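Local coordinates for lipoprotein (Colwellia psychrerythraea, PDB 3O0Y) that is of unknown function but, as a putative lipoprotein of the DUF885 family in the Peptidase_MA clan, may be related to metallopeptidases, at residues D175-A178 / A179-E183; W193-K197 / V198-G202; A500-F503 / R504-L508; T532-E536 / S537-A541; R600-N603 / H604-N608. All coordinates share one frame; numbering follows the deposited sequence.

Contact 1 (D175-A178 / A179-E183); sequences DKLA and ATIIE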
loop_
_atom_site.group_PDB
_atom_site.type_symbol
_atom_site.label_atom_id
_atom_site.label_comp_id
_atom_site.label_asym_id
_atom_site.label_seq_id
_atom_site.Cartn_x
_atom_site.Cartn_y
_atom_site.Cartn_z
ATOM N N ASP A 175 -26.037 3.045 4.281
ATOM C CA ASP A 175 -27.025 2.810 3.229
ATOM C C ASP A 175 -26.706 3.584 1.942
ATOM O O ASP A 175 -26.739 3.021 0.840
ATOM C CB ASP A 175 -28.472 3.115 3.664
ATOM C CG ASP A 175 -28.654 4.507 4.316
ATOM O OD1 ASP A 175 -27.692 5.203 4.714
ATOM O OD2 ASP A 175 -29.845 4.880 4.523
ATOM N N LYS A 176 -26.366 4.860 2.083
ATOM C CA LYS A 176 -26.025 5.629 0.903
ATOM C C LYS A 176 -24.695 5.147 0.355
ATOM O O LYS A 176 -24.517 5.131 -0.838
ATOM C CB LYS A 176 -25.990 7.134 1.202
ATOM C CG LYS A 176 -25.824 7.995 -0.045
ATOM C CD LYS A 176 -26.156 9.480 0.213
ATOM C CE LYS A 176 -25.633 10.374 -0.914
ATOM N NZ LYS A 176 -25.739 11.822 -0.555
ATOM N N LEU A 177 -23.743 4.821 1.217
ATOM C CA LEU A 177 -22.456 4.278 0.723
ATOM C C LEU A 177 -22.726 3.113 -0.245
ATOM O O LEU A 177 -22.282 3.114 -1.418
ATOM C CB LEU A 177 -21.606 3.767 1.864
ATOM C CG LEU A 177 -20.306 3.080 1.527
ATOM C CD1 LEU A 177 -19.374 4.066 0.742
ATOM C CD2 LEU A 177 -19.666 2.522 2.821
ATOM N N ALA A 178 -23.491 2.141 0.247
ATOM C CA ALA A 178 -23.823 0.936 -0.544
ATOM C C ALA A 178 -24.566 1.248 -1.824
ATOM O O ALA A 178 -24.204 0.697 -2.850
ATOM C CB ALA A 178 -24.597 -0.055 0.263
ATOM N N ALA A 179 -25.554 2.130 -1.781
ATOM C CA ALA A 179 -26.360 2.413 -3.005
ATOM C C ALA A 179 -25.484 3.084 -4.055
ATOM O O ALA A 179 -25.560 2.739 -5.203
ATOM C CB ALA A 179 -27.545 3.249 -2.687
ATOM N N THR A 180 -24.543 3.964 -3.639
ATOM C CA THR A 180 -23.753 4.654 -4.642
ATOM C C THR A 180 -22.732 3.661 -5.245
ATOM O O THR A 180 -22.448 3.742 -6.431
ATOM C CB THR A 180 -23.095 5.939 -4.118
ATOM O OG1 THR A 180 -22.188 5.639 -3.025
ATOM C CG2 THR A 180 -24.150 6.995 -3.618
ATOM N N ILE A 181 -22.163 2.776 -4.421
ATOM C CA ILE A 181 -21.222 1.714 -4.871
ATOM C C ILE A 181 -21.878 0.814 -5.905
ATOM O O ILE A 181 -21.340 0.569 -7.011
ATOM C CB ILE A 181 -20.643 0.910 -3.716
ATOM C CG1 ILE A 181 -19.703 1.828 -2.888
ATOM C CG2 ILE A 181 -19.898 -0.375 -4.223
ATOM C CD1 ILE A 181 -19.127 1.210 -1.666
ATOM N N ILE A 182 -23.105 0.377 -5.614
ATOM C CA ILE A 182 -23.842 -0.421 -6.583
ATOM C C ILE A 182 -24.114 0.331 -7.836
ATOM O O ILE A 182 -23.959 -0.224 -8.939
ATOM C CB ILE A 182 -25.185 -0.955 -5.956
ATOM C CG1 ILE A 182 -24.844 -1.972 -4.854
ATOM C CG2 ILE A 182 -26.090 -1.527 -7.059
ATOM C CD1 ILE A 182 -26.013 -2.240 -3.789
ATOM N N GLU A 183 -24.488 1.592 -7.716
ATOM C CA GLU A 183 -24.719 2.407 -8.914
ATOM C C GLU A 183 -23.492 2.480 -9.805
ATOM O O GLU A 183 -23.635 2.422 -11.034
ATOM C CB GLU A 183 -25.147 3.821 -8.526
ATOM C CG GLU A 183 -25.837 4.601 -9.582
ATOM C CD GLU A 183 -26.084 6.043 -9.135
ATOM O OE1 GLU A 183 -26.097 6.303 -7.874
ATOM O OE2 GLU A 183 -26.196 6.897 -10.073
#
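Leu177 and Ile181, one turn apart, run alongside each other and point the same way, so that their CD1 methyls meet at 3.7 Å. CG1 of Ile181 stands beside its own backbone N (chi1 -68°), which brings its outer methyl back over the preceding turn. Thr180 folds back too, with OG1 set between its backbone N and carbonyl carbon (chi1 61°). There OG1 lies 3.0 Å from Leu177 O and 3.2 Å from Lys176 O, and its single proton could serve either. The same oxygen is bonded to Tyr71 N of a nearby loop, tying that loop to the helix. A valine here would keep a similar shape but would probably leave the Tyr71 amide without its acceptor and set the loop free to shift. CG2 of Thr180 crosses the Lys176 chain obliquely, 4.1 Å from Lys176 CG, and the lysine extends onward to a cation-pi contact with Phe70. Beneath these side chains Ile181 N bonds to Leu177 O at 3.0 Å, nearly along the C=O axis. Leu177 and Ile181 thus form an i to i+4 ridge of an alpha helix facing helix 144-154, beside a threonine hydroxyl turned back to the helix's own carbonyls.

Contact 2 (W193-K197 / V198-G202); sequences WLPSK and VTLQG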
loop_
_atom_site.group_PDB
_atom_site.type_symbol
_atom_site.label_atom_id
_atom_site.label_comp_id
_atom_site.label_asym_id
_atom_site.label_seq_id
_atom_site.Cartn_x
_atom_site.Cartn_y
_atom_site.Cartn_z
ATOM N N TRP A 193 -17.318 -3.344 -18.376
ATOM C CA TRP A 193 -16.172 -3.349 -17.486
ATOM C C TRP A 193 -16.608 -3.989 -16.162
ATOM O O TRP A 193 -17.395 -3.408 -15.389
ATOM C CB TRP A 193 -15.742 -1.912 -17.256
ATOM C CG TRP A 193 -14.487 -1.798 -16.440
ATOM C CD1 TRP A 193 -14.374 -1.871 -15.095
ATOM C CD2 TRP A 193 -13.169 -1.638 -16.963
ATOM N NE1 TRP A 193 -13.034 -1.727 -14.738
ATOM C CE2 TRP A 193 -12.283 -1.623 -15.878
ATOM C CE3 TRP A 193 -12.649 -1.526 -18.246
ATOM C CZ2 TRP A 193 -10.918 -1.435 -16.050
ATOM C CZ3 TRP A 193 -11.312 -1.359 -18.422
ATOM C CH2 TRP A 193 -10.442 -1.358 -17.331
ATOM N N LEU A 194 -16.118 -5.202 -15.919
ATOM C CA LEU A 194 -16.407 -5.874 -14.656
ATOM C C LEU A 194 -15.372 -6.890 -14.272
ATOM O O LEU A 194 -14.605 -7.298 -15.072
ATOM C CB LEU A 194 -17.798 -6.500 -14.617
ATOM C CG LEU A 194 -18.422 -7.294 -15.752
ATOM C CD1 LEU A 194 -17.438 -7.796 -16.734
ATOM C CD2 LEU A 194 -19.356 -8.363 -15.097
ATOM N N PRO A 195 -15.382 -7.290 -13.011
ATOM C CA PRO A 195 -14.253 -8.116 -12.574
ATOM C C PRO A 195 -14.329 -9.511 -13.209
ATOM O O PRO A 195 -15.417 -9.963 -13.618
ATOM C CB PRO A 195 -14.438 -8.160 -11.055
ATOM C CG PRO A 195 -15.359 -6.997 -10.747
ATOM C CD PRO A 195 -16.295 -7.002 -11.890
ATOM N N SER A 196 -13.207 -10.222 -13.230
ATOM C CA SER A 196 -13.211 -11.630 -13.463
ATOM C C SER A 196 -14.075 -12.344 -12.431
ATOM O O SER A 196 -14.371 -11.818 -11.339
ATOM C CB SER A 196 -11.845 -12.246 -13.457
ATOM O OG SER A 196 -11.376 -12.307 -12.102
ATOM N N LYS A 197 -14.514 -13.553 -12.805
ATOM C CA LYS A 197 -15.315 -14.381 -11.885
ATOM C C LYS A 197 -14.615 -14.602 -10.559
ATOM O O LYS A 197 -15.208 -14.437 -9.512
ATOM C CB LYS A 197 -15.651 -15.735 -12.522
ATOM C CG LYS A 197 -16.686 -15.630 -13.668
ATOM C CD LYS A 197 -17.082 -17.005 -14.280
ATOM C CE LYS A 197 -17.908 -16.880 -15.585
ATOM N NZ LYS A 197 -19.226 -16.103 -15.440
ATOM N N VAL A 198 -13.322 -14.901 -10.616
ATOM C CA VAL A 198 -12.504 -15.116 -9.432
ATOM C C VAL A 198 -12.516 -13.881 -8.502
ATOM O O VAL A 198 -12.609 -14.023 -7.252
ATOM C CB VAL A 198 -11.101 -15.606 -9.841
ATOM C CG1 VAL A 198 -10.075 -15.441 -8.672
ATOM C CG2 VAL A 198 -11.103 -17.082 -10.280
ATOM N N THR A 199 -12.356 -12.704 -9.083
ATOM C CA THR A 199 -12.300 -11.461 -8.299
ATOM C C THR A 199 -13.660 -11.195 -7.680
ATOM O O THR A 199 -13.750 -10.934 -6.489
ATOM C CB THR A 199 -11.893 -10.256 -9.149
ATOM O OG1 THR A 199 -10.595 -10.515 -9.699
ATOM C CG2 THR A 199 -11.894 -8.926 -8.328
ATOM N N LEU A 200 -14.720 -11.319 -8.471
ATOM C CA LEU A 200 -16.052 -11.151 -7.961
ATOM C C LEU A 200 -16.434 -12.179 -6.879
ATOM O O LEU A 200 -17.100 -11.828 -5.899
ATOM C CB LEU A 200 -17.048 -11.111 -9.118
ATOM C CG LEU A 200 -18.374 -10.397 -8.948
ATOM C CD1 LEU A 200 -18.256 -8.966 -8.397
ATOM C CD2 LEU A 200 -19.068 -10.385 -10.302
ATOM N N GLN A 201 -16.040 -13.438 -7.053
ATOM C CA GLN A 201 -16.326 -14.480 -6.087
ATOM C C GLN A 201 -15.602 -14.166 -4.794
ATOM O O GLN A 201 -16.125 -14.425 -3.713
ATOM C CB GLN A 201 -15.869 -15.847 -6.597
ATOM C CG GLN A 201 -16.701 -16.382 -7.762
ATOM C CD GLN A 201 -16.128 -17.632 -8.419
ATOM O OE1 GLN A 201 -14.898 -17.775 -8.610
ATOM N NE2 GLN A 201 -17.035 -18.537 -8.814
ATOM N N GLY A 202 -14.371 -13.634 -4.890
ATOM C CA GLY A 202 -13.645 -13.307 -3.685
ATOM C C GLY A 202 -14.297 -12.127 -2.944
ATOM O O GLY A 202 -14.425 -12.151 -1.688
HETATM O O HOH W 1 -10.536 -9.510 -12.131
#
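Val198 sets its CB 4.0 Å from OG of Ser196, the N-cap residue of helix 197-210. One step on, Thr199 works in two directions. Its CG2 branch, anti to the backbone N, packs 3.8 Å from Pro195 CB, while OG1, beside that N (chi1 -60°), reaches a water at 2.6 Å. The water accepts from Ser196 N at 3.0 Å and so bridges the backbone just before the helix to a side chain in its first turn. Leu200 supplies the first full turn of backbone bonding, its N meeting Ser196 O at 2.9 Å in an almost straight bond (176° at the hydrogen). The leucine side chain comes back toward the proline as well, CD1 standing 4.2 Å from Pro195 CG, and the pair forms a hydrophobic staple across the N-cap. Gln201 repeats the pattern with N bonded to Lys197 O at 2.8 Å, its CG lying close over the same carbonyl oxygen. Gly202 carries the helix on with a backbone bond to Val198 O. Around this start, Ser196, Val198 and Thr199 lie on Met547 of helix 536-548, Leu200 faces Ser265 and Leu268 of helix 236-268, and the lysine reaches away so that NZ of Lys197 bonds to the carbonyl oxygens of Leu269 and Ala272, just beyond that second helix.

Contact 3 (A500-F503 / R504-L508); sequences AELF and RAVRL. With SO4 (sulfate ion), chain D.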
loop_
_atom_site.group_PDB
_atom_site.type_symbol
_atom_site.label_atom_id
_atom_site.label_comp_id
_atom_site.label_asym_id
_atom_site.label_seq_id
_atom_site.Cartn_x
_atom_site.Cartn_y
_atom_site.Cartn_z
ATOM N N ALA A 500 12.990 -12.854 -0.759
ATOM C CA ALA A 500 12.031 -11.699 -0.816
ATOM C C ALA A 500 12.338 -10.861 -2.086
ATOM O O ALA A 500 11.436 -10.386 -2.739
ATOM C CB ALA A 500 12.121 -10.880 0.456
ATOM N N GLU A 501 13.612 -10.725 -2.455
ATOM C CA GLU A 501 13.991 -9.983 -3.680
ATOM C C GLU A 501 13.516 -10.729 -4.933
ATOM O O GLU A 501 12.927 -10.152 -5.871
ATOM C CB GLU A 501 15.473 -9.732 -3.703
ATOM C CG GLU A 501 15.838 -8.739 -4.823
ATOM C CD GLU A 501 17.319 -8.611 -5.078
ATOM O OE1 GLU A 501 18.149 -9.034 -4.222
ATOM O OE2 GLU A 501 17.664 -7.956 -6.112
ATOM N N LEU A 502 13.771 -12.043 -4.893
ATOM C CA LEU A 502 13.326 -12.989 -5.914
ATOM C C LEU A 502 11.831 -12.904 -6.071
ATOM O O LEU A 502 11.339 -12.838 -7.204
ATOM C CB LEU A 502 13.749 -14.406 -5.531
ATOM C CG LEU A 502 13.277 -15.467 -6.557
ATOM C CD1 LEU A 502 13.788 -15.255 -7.991
ATOM C CD2 LEU A 502 13.751 -16.848 -6.016
ATOM N N PHE A 503 11.099 -12.795 -4.957
ATOM C CA PHE A 503 9.642 -12.743 -5.018
ATOM C C PHE A 503 9.213 -11.513 -5.817
ATOM O O PHE A 503 8.267 -11.575 -6.602
ATOM C CB PHE A 503 9.107 -12.729 -3.576
ATOM C CG PHE A 503 7.653 -13.001 -3.479
ATOM C CD1 PHE A 503 7.211 -14.290 -3.396
ATOM C CD2 PHE A 503 6.745 -11.981 -3.517
ATOM C CE1 PHE A 503 5.807 -14.592 -3.317
ATOM C CE2 PHE A 503 5.348 -12.255 -3.442
ATOM C CZ PHE A 503 4.900 -13.557 -3.328
ATOM N N ARG A 504 9.892 -10.401 -5.600
ATOM C CA ARG A 504 9.547 -9.184 -6.265
ATOM C C ARG A 504 9.978 -9.165 -7.753
ATOM O O ARG A 504 9.346 -8.513 -8.567
ATOM C CB ARG A 504 10.039 -7.972 -5.508
ATOM C CG ARG A 504 9.092 -7.550 -4.427
ATOM C CD ARG A 504 9.591 -7.792 -3.134
ATOM N NE ARG A 504 8.586 -7.656 -2.054
ATOM C CZ ARG A 504 8.313 -8.600 -1.209
ATOM N NH1 ARG A 504 8.870 -9.824 -1.359
ATOM N NH2 ARG A 504 7.414 -8.363 -0.256
ATOM N N ALA A 505 11.002 -9.918 -8.120
ATOM C CA ALA A 505 11.345 -10.129 -9.518
ATOM C C ALA A 505 10.264 -10.988 -10.183
ATOM O O ALA A 505 9.803 -10.679 -11.312
ATOM C CB ALA A 505 12.737 -10.758 -9.587
ATOM N N VAL A 506 9.842 -12.043 -9.500
ATOM C CA VAL A 506 8.718 -12.850 -10.003
ATOM C C VAL A 506 7.494 -12.003 -10.283
ATOM O O VAL A 506 6.765 -12.254 -11.273
ATOM C CB VAL A 506 8.417 -14.057 -9.074
ATOM C CG1 VAL A 506 7.114 -14.780 -9.443
ATOM C CG2 VAL A 506 9.608 -15.062 -9.141
ATOM N N ARG A 507 7.215 -11.008 -9.414
ATOM C CA ARG A 507 6.118 -10.092 -9.617
ATOM C C ARG A 507 6.160 -9.410 -10.971
ATOM O O ARG A 507 5.124 -9.282 -11.616
ATOM C CB ARG A 507 6.053 -9.049 -8.505
ATOM C CG ARG A 507 5.464 -9.564 -7.256
ATOM C CD ARG A 507 5.329 -8.480 -6.178
ATOM N NE ARG A 507 4.512 -8.925 -5.061
ATOM C CZ ARG A 507 4.532 -8.373 -3.841
ATOM N NH1 ARG A 507 5.270 -7.293 -3.587
ATOM N NH2 ARG A 507 3.776 -8.893 -2.866
ATOM N N LEU A 508 7.325 -9.024 -11.446
ATOM C CA LEU A 508 7.434 -8.412 -12.805
ATOM C C LEU A 508 6.959 -9.395 -13.883
ATOM O O LEU A 508 6.244 -9.055 -14.873
ATOM C CB LEU A 508 8.882 -8.023 -13.102
ATOM C CG LEU A 508 9.478 -6.906 -12.228
ATOM C CD1 LEU A 508 10.842 -6.605 -12.886
ATOM C CD2 LEU A 508 8.568 -5.639 -12.186
HETATM S S SO4 D . 4.212 -6.223 -0.096
HETATM O O1 SO4 D . 5.540 -6.508 -0.703
HETATM O O2 SO4 D . 4.303 -6.463 1.305
HETATM O O3 SO4 D . 3.819 -4.798 -0.229
HETATM O O4 SO4 D . 3.173 -6.924 -0.802
#
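Phe503 turns the edge of its ring onto a face of the Arg507 guanidinium: CD2 of Phe503 stands 3.9 Å above the Arg507 plane, offset toward the rim, and the two planes are 75° apart. Arg504 takes a different course. Its chain bends sharply at chi2 (110°) and doubles back, bringing NH1 of Arg504 to Ala500 O at 3.0 Å. That oxygen also accepts from Arg504 N, at 3.3 Å, and the two donors arrive from opposite faces of the carbonyl plane. The bend leaves NH2 of Arg504 directed at a sulfate, with O1 at 2.7 Å. Arg507 grips the same ion twice, NH1 to O1 at 3.0 Å and NH2 to O4 at 2.9 Å, with the sulfur in the plane of its guanidinium. Tyr546 and Glu542 hold Arg507 from outside, while Arg545 and Tyr556 also bond to the sulfate. A leucine in place of Arg504 would probably leave sulfate O1 with one donor fewer and remove the second bond to the Ala500 carbonyl. The ion probably came from the crystallisation liquor. Even so, three arginines and a tyrosine hydroxyl probably gather positive charge, partly offset by Glu542, in a site that may suit anions.

Contact 4 (T532-E536 / S537-A541); sequences TGTAE and SDVVA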
loop_
_atom_site.group_PDB
_atom_site.type_symbol
_atom_site.label_atom_id
_atom_site.label_comp_id
_atom_site.label_asym_id
_atom_site.label_seq_id
_atom_site.Cartn_x
_atom_site.Cartn_y
_atom_site.Cartn_z
ATOM N N THR A 532 9.674 -19.535 -6.352
ATOM C CA THR A 532 9.970 -18.916 -5.062
ATOM C C THR A 532 9.995 -19.817 -3.832
ATOM O O THR A 532 10.554 -19.417 -2.782
ATOM C CB THR A 532 8.988 -17.810 -4.708
ATOM O OG1 THR A 532 7.714 -18.398 -4.471
ATOM C CG2 THR A 532 8.898 -16.779 -5.809
ATOM N N GLY A 533 9.466 -21.018 -3.924
ATOM C CA GLY A 533 9.378 -21.807 -2.692
ATOM C C GLY A 533 8.350 -21.245 -1.703
ATOM O O GLY A 533 8.372 -21.539 -0.483
ATOM N N THR A 534 7.424 -20.428 -2.201
ATOM C CA THR A 534 6.358 -19.930 -1.338
ATOM C C THR A 534 5.191 -20.903 -1.328
ATOM O O THR A 534 4.859 -21.492 -2.354
ATOM C CB THR A 534 5.915 -18.535 -1.795
ATOM O OG1 THR A 534 7.069 -17.710 -1.780
ATOM C CG2 THR A 534 4.843 -17.925 -0.846
ATOM N N ALA A 535 4.534 -21.001 -0.179
ATOM C CA ALA A 535 3.378 -21.910 -0.028
ATOM C C ALA A 535 2.216 -21.535 -0.949
ATOM O O ALA A 535 1.895 -20.342 -1.159
ATOM C CB ALA A 535 2.910 -21.954 1.462
ATOM N N GLU A 536 1.551 -22.548 -1.471
ATOM C CA GLU A 536 0.522 -22.320 -2.469
ATOM C C GLU A 536 -0.593 -21.372 -2.024
ATOM O O GLU A 536 -1.084 -20.600 -2.848
ATOM C CB GLU A 536 -0.098 -23.626 -2.989
ATOM C CG GLU A 536 -1.046 -23.383 -4.184
ATOM C CD GLU A 536 -1.587 -24.653 -4.825
ATOM O OE1 GLU A 536 -2.194 -25.492 -4.101
ATOM O OE2 GLU A 536 -1.430 -24.799 -6.062
ATOM N N SER A 537 -1.026 -21.430 -0.773
ATOM C CA SER A 537 -2.176 -20.617 -0.355
ATOM C C SER A 537 -1.804 -19.142 -0.315
ATOM O O SER A 537 -2.636 -18.258 -0.662
ATOM C CB SER A 537 -2.729 -21.092 1.002
ATOM O OG SER A 537 -1.718 -20.985 2.004
ATOM N N ASP A 538 -0.531 -18.873 -0.014
ATOM C CA ASP A 538 -0.001 -17.517 -0.060
ATOM C C ASP A 538 0.117 -17.058 -1.525
ATOM O O ASP A 538 -0.305 -15.934 -1.890
ATOM C CB ASP A 538 1.318 -17.464 0.720
ATOM C CG ASP A 538 1.122 -17.981 2.195
ATOM O OD1 ASP A 538 0.081 -17.563 2.772
ATOM O OD2 ASP A 538 1.911 -18.822 2.752
ATOM N N VAL A 539 0.584 -17.949 -2.375
ATOM C CA VAL A 539 0.652 -17.616 -3.780
ATOM C C VAL A 539 -0.699 -17.342 -4.397
ATOM O O VAL A 539 -0.820 -16.416 -5.174
ATOM C CB VAL A 539 1.467 -18.635 -4.558
ATOM C CG1 VAL A 539 1.500 -18.250 -6.073
ATOM C CG2 VAL A 539 2.883 -18.618 -3.996
ATOM N N VAL A 540 -1.716 -18.126 -4.059
ATOM C CA VAL A 540 -3.086 -17.921 -4.555
ATOM C C VAL A 540 -3.558 -16.488 -4.218
ATOM O O VAL A 540 -4.051 -15.756 -5.097
ATOM C CB VAL A 540 -4.099 -18.910 -3.981
ATOM C CG1 VAL A 540 -5.489 -18.441 -4.358
ATOM C CG2 VAL A 540 -3.873 -20.320 -4.579
ATOM N N ALA A 541 -3.331 -16.052 -2.972
ATOM C CA ALA A 541 -3.751 -14.702 -2.597
ATOM C C ALA A 541 -2.985 -13.619 -3.364
ATOM O O ALA A 541 -3.571 -12.592 -3.735
ATOM C CB ALA A 541 -3.632 -14.501 -1.099
#
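The carboxylate of Asp538 reaches back across the turn, OD2 3.5 Å from Ala535 CB. Behind it, CB of Asp538 lies 3.9 Å from Thr534 CG2, the two side chains crossing at about a right angle. Thr534 also leans on Val539, whose CG2 comes 3.7 Å from Thr534 CB. In this threonine OG1 stands beside the backbone N (chi1 -57°), which leaves CG2 anti to that N and turned to the helix. Here one helix hands over to the next: Gly533, with positive phi, leaves helix 521-532, an ST turn in which Thr532 OG1 accepts from Thr534 N at 3.1 Å spans the break, and Ala535 is the N-cap of helix 536-548. Ala535 O takes the first helical bond, from Val539 N at 3.0 Å, and a weak one from Asp538 N. Glu536 O follows with Val540 N at 2.8 Å. The valines turn back on the helix just left, Val539 against Met528 and Ser529, Val540 against Arg521.

Contact 5 (R600-N603 / H604-N608); sequences RNVN and HWLDN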
loop_
_atom_site.group_PDB
_atom_site.type_symbol
_atom_site.label_atom_id
_atom_site.label_comp_id
_atom_site.label_asym_id
_atom_site.label_seq_id
_atom_site.Cartn_x
_atom_site.Cartn_y
_atom_site.Cartn_z
ATOM N N ARG A 600 16.543 14.165 -11.420
ATOM C CA ARG A 600 16.898 15.598 -11.438
ATOM C C ARG A 600 17.566 16.029 -10.139
ATOM O O ARG A 600 18.554 16.789 -10.163
ATOM C CB ARG A 600 15.661 16.482 -11.684
ATOM C CG ARG A 600 16.006 17.945 -11.504
ATOM C CD ARG A 600 14.763 18.830 -11.686
ATOM N NE ARG A 600 14.173 18.475 -12.955
ATOM C CZ ARG A 600 12.877 18.346 -13.193
ATOM N NH1 ARG A 600 11.958 18.554 -12.244
ATOM N NH2 ARG A 600 12.498 18.019 -14.417
ATOM N N ASN A 601 17.043 15.541 -8.999
ATOM C CA ASN A 601 17.644 15.896 -7.691
ATOM C C ASN A 601 19.030 15.283 -7.485
ATOM O O ASN A 601 19.964 15.937 -6.970
ATOM C CB ASN A 601 16.706 15.531 -6.519
ATOM C CG ASN A 601 15.489 16.436 -6.478
ATOM O OD1 ASN A 601 15.540 17.555 -7.027
ATOM N ND2 ASN A 601 14.422 16.022 -5.754
ATOM N N VAL A 602 19.182 14.035 -7.929
ATOM C CA VAL A 602 20.513 13.386 -7.864
ATOM C C VAL A 602 21.481 14.158 -8.703
ATOM O O VAL A 602 22.590 14.454 -8.302
ATOM C CB VAL A 602 20.435 11.879 -8.282
ATOM C CG1 VAL A 602 21.861 11.267 -8.522
ATOM C CG2 VAL A 602 19.686 11.086 -7.162
ATOM N N ASN A 603 21.051 14.527 -9.903
ATOM C CA ASN A 603 21.913 15.295 -10.817
ATOM C C ASN A 603 22.290 16.690 -10.292
ATOM O O ASN A 603 23.480 17.108 -10.405
ATOM C CB ASN A 603 21.272 15.416 -12.178
ATOM C CG ASN A 603 21.381 14.158 -12.995
ATOM O OD1 ASN A 603 22.263 13.324 -12.793
ATOM N ND2 ASN A 603 20.503 14.060 -13.991
ATOM N N HIS A 604 21.346 17.337 -9.603
ATOM C CA HIS A 604 21.612 18.632 -8.985
ATOM C C HIS A 604 22.680 18.476 -7.932
ATOM O O HIS A 604 23.590 19.309 -7.867
ATOM C CB HIS A 604 20.353 19.241 -8.402
ATOM C CG HIS A 604 20.545 20.602 -7.790
ATOM N ND1 HIS A 604 20.552 21.769 -8.537
ATOM C CD2 HIS A 604 20.672 20.981 -6.502
ATOM C CE1 HIS A 604 20.719 22.803 -7.728
ATOM N NE2 HIS A 604 20.770 22.357 -6.487
ATOM N N TRP A 605 22.524 17.465 -7.077
ATOM C CA TRP A 605 23.558 17.119 -6.101
ATOM C C TRP A 605 24.908 16.822 -6.741
ATOM O O TRP A 605 25.929 17.409 -6.341
ATOM C CB TRP A 605 23.034 15.963 -5.198
ATOM C CG TRP A 605 24.048 15.255 -4.401
ATOM C CD1 TRP A 605 24.755 15.760 -3.354
ATOM C CD2 TRP A 605 24.421 13.888 -4.519
ATOM N NE1 TRP A 605 25.573 14.801 -2.833
ATOM C CE2 TRP A 605 25.377 13.631 -3.516
ATOM C CE3 TRP A 605 24.022 12.837 -5.342
ATOM C CZ2 TRP A 605 25.934 12.380 -3.309
ATOM C CZ3 TRP A 605 24.580 11.576 -5.123
ATOM C CH2 TRP A 605 25.545 11.379 -4.108
ATOM N N LEU A 606 24.957 15.965 -7.765
ATOM C CA LEU A 606 26.250 15.619 -8.392
ATOM C C LEU A 606 26.913 16.883 -8.968
ATOM O O LEU A 606 28.133 17.058 -8.840
ATOM C CB LEU A 606 25.984 14.613 -9.512
ATOM C CG LEU A 606 25.555 13.250 -8.988
ATOM C CD1 LEU A 606 25.195 12.264 -10.091
ATOM C CD2 LEU A 606 26.626 12.695 -7.984
ATOM N N ASP A 607 26.112 17.780 -9.551
ATOM C CA ASP A 607 26.649 18.963 -10.282
ATOM C C ASP A 607 27.264 19.994 -9.302
ATOM O O ASP A 607 28.134 20.811 -9.659
ATOM C CB ASP A 607 25.586 19.664 -11.089
ATOM C CG ASP A 607 25.180 18.916 -12.348
ATOM O OD1 ASP A 607 25.857 17.951 -12.777
ATOM O OD2 ASP A 607 24.131 19.313 -12.920
ATOM N N ASN A 608 26.821 19.939 -8.066
ATOM C CA ASN A 608 27.217 20.922 -7.097
ATOM C C ASN A 608 28.310 20.374 -6.154
ATOM O O ASN A 608 28.788 21.085 -5.271
ATOM C CB ASN A 608 25.958 21.498 -6.422
ATOM C CG ASN A 608 25.155 22.461 -7.367
ATOM O OD1 ASN A 608 24.137 22.112 -8.008
ATOM N ND2 ASN A 608 25.677 23.655 -7.511
#
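Val602 is the hub of the tightly packed side, its CG1 meeting Leu606 CD1 at 3.8 Å and Trp605 CE3 at 4.2 Å. Valine and leucine lie side by side and point the same way, whereas the indole crosses the valine at a slant. Leu606 holds CG beside its backbone N (chi1 -70°), which sends CD1 back along the helix to the valine. Its other methyl, CD2, sits 3.6 Å above one face of the neighbouring Trp605 ring, toward the rim. The edge of that ring looks at Val602 O, an oxygen already bonded by Leu606 N at 2.9 Å. Farther out, Trp605 NE1 bonds to Glu582 and fixes the turn of the indole, while the ring packs on helices 555-574 and 580-588.

On the solvent side the two segments meet through backbone bonds, with few side-chain contacts between them. Asp607 N meets Asn603 O at 2.8 Å, and the aspartate folds back until its CG is 3.2 Å from the same oxygen, yet its OD1 finds its charge partner in Arg573, outside these turns. His604 bonds through N to Arg600 O at 2.9 Å, but its ring leads away, with Ile100 for a neighbour. This division of apolar from polar flank, only approximate since Asn601 is buried and bonded to Asn104, marks an amphipathic helix, here the chain's last, laid against a helical body.

In the fold
The five contacts sample one mainly helical chain. Only contacts 3 and 4 touch: Phe503 CE1 lies 3.7 Å from Thr534 OG1, and Val506 CG2 lies 3.8 Å from Thr532 CG2. The helix begun in contact 4 supplies Arg545 to the sulfate of contact 3, and Glu542 and Tyr546 to Arg507, which holds it; its Met547 meets the cap of contact 2, whose nearest atoms are about 7 Å from contact 4. Contacts 1 and 2, on consecutive helices, have centres 19 Å apart and both pack on helix 236-268. Contacts 1 and 5 have centres 49 Å apart. Glu501 of contact 3 stands about 4 Å from a bound Tris molecule that may mark a pocket.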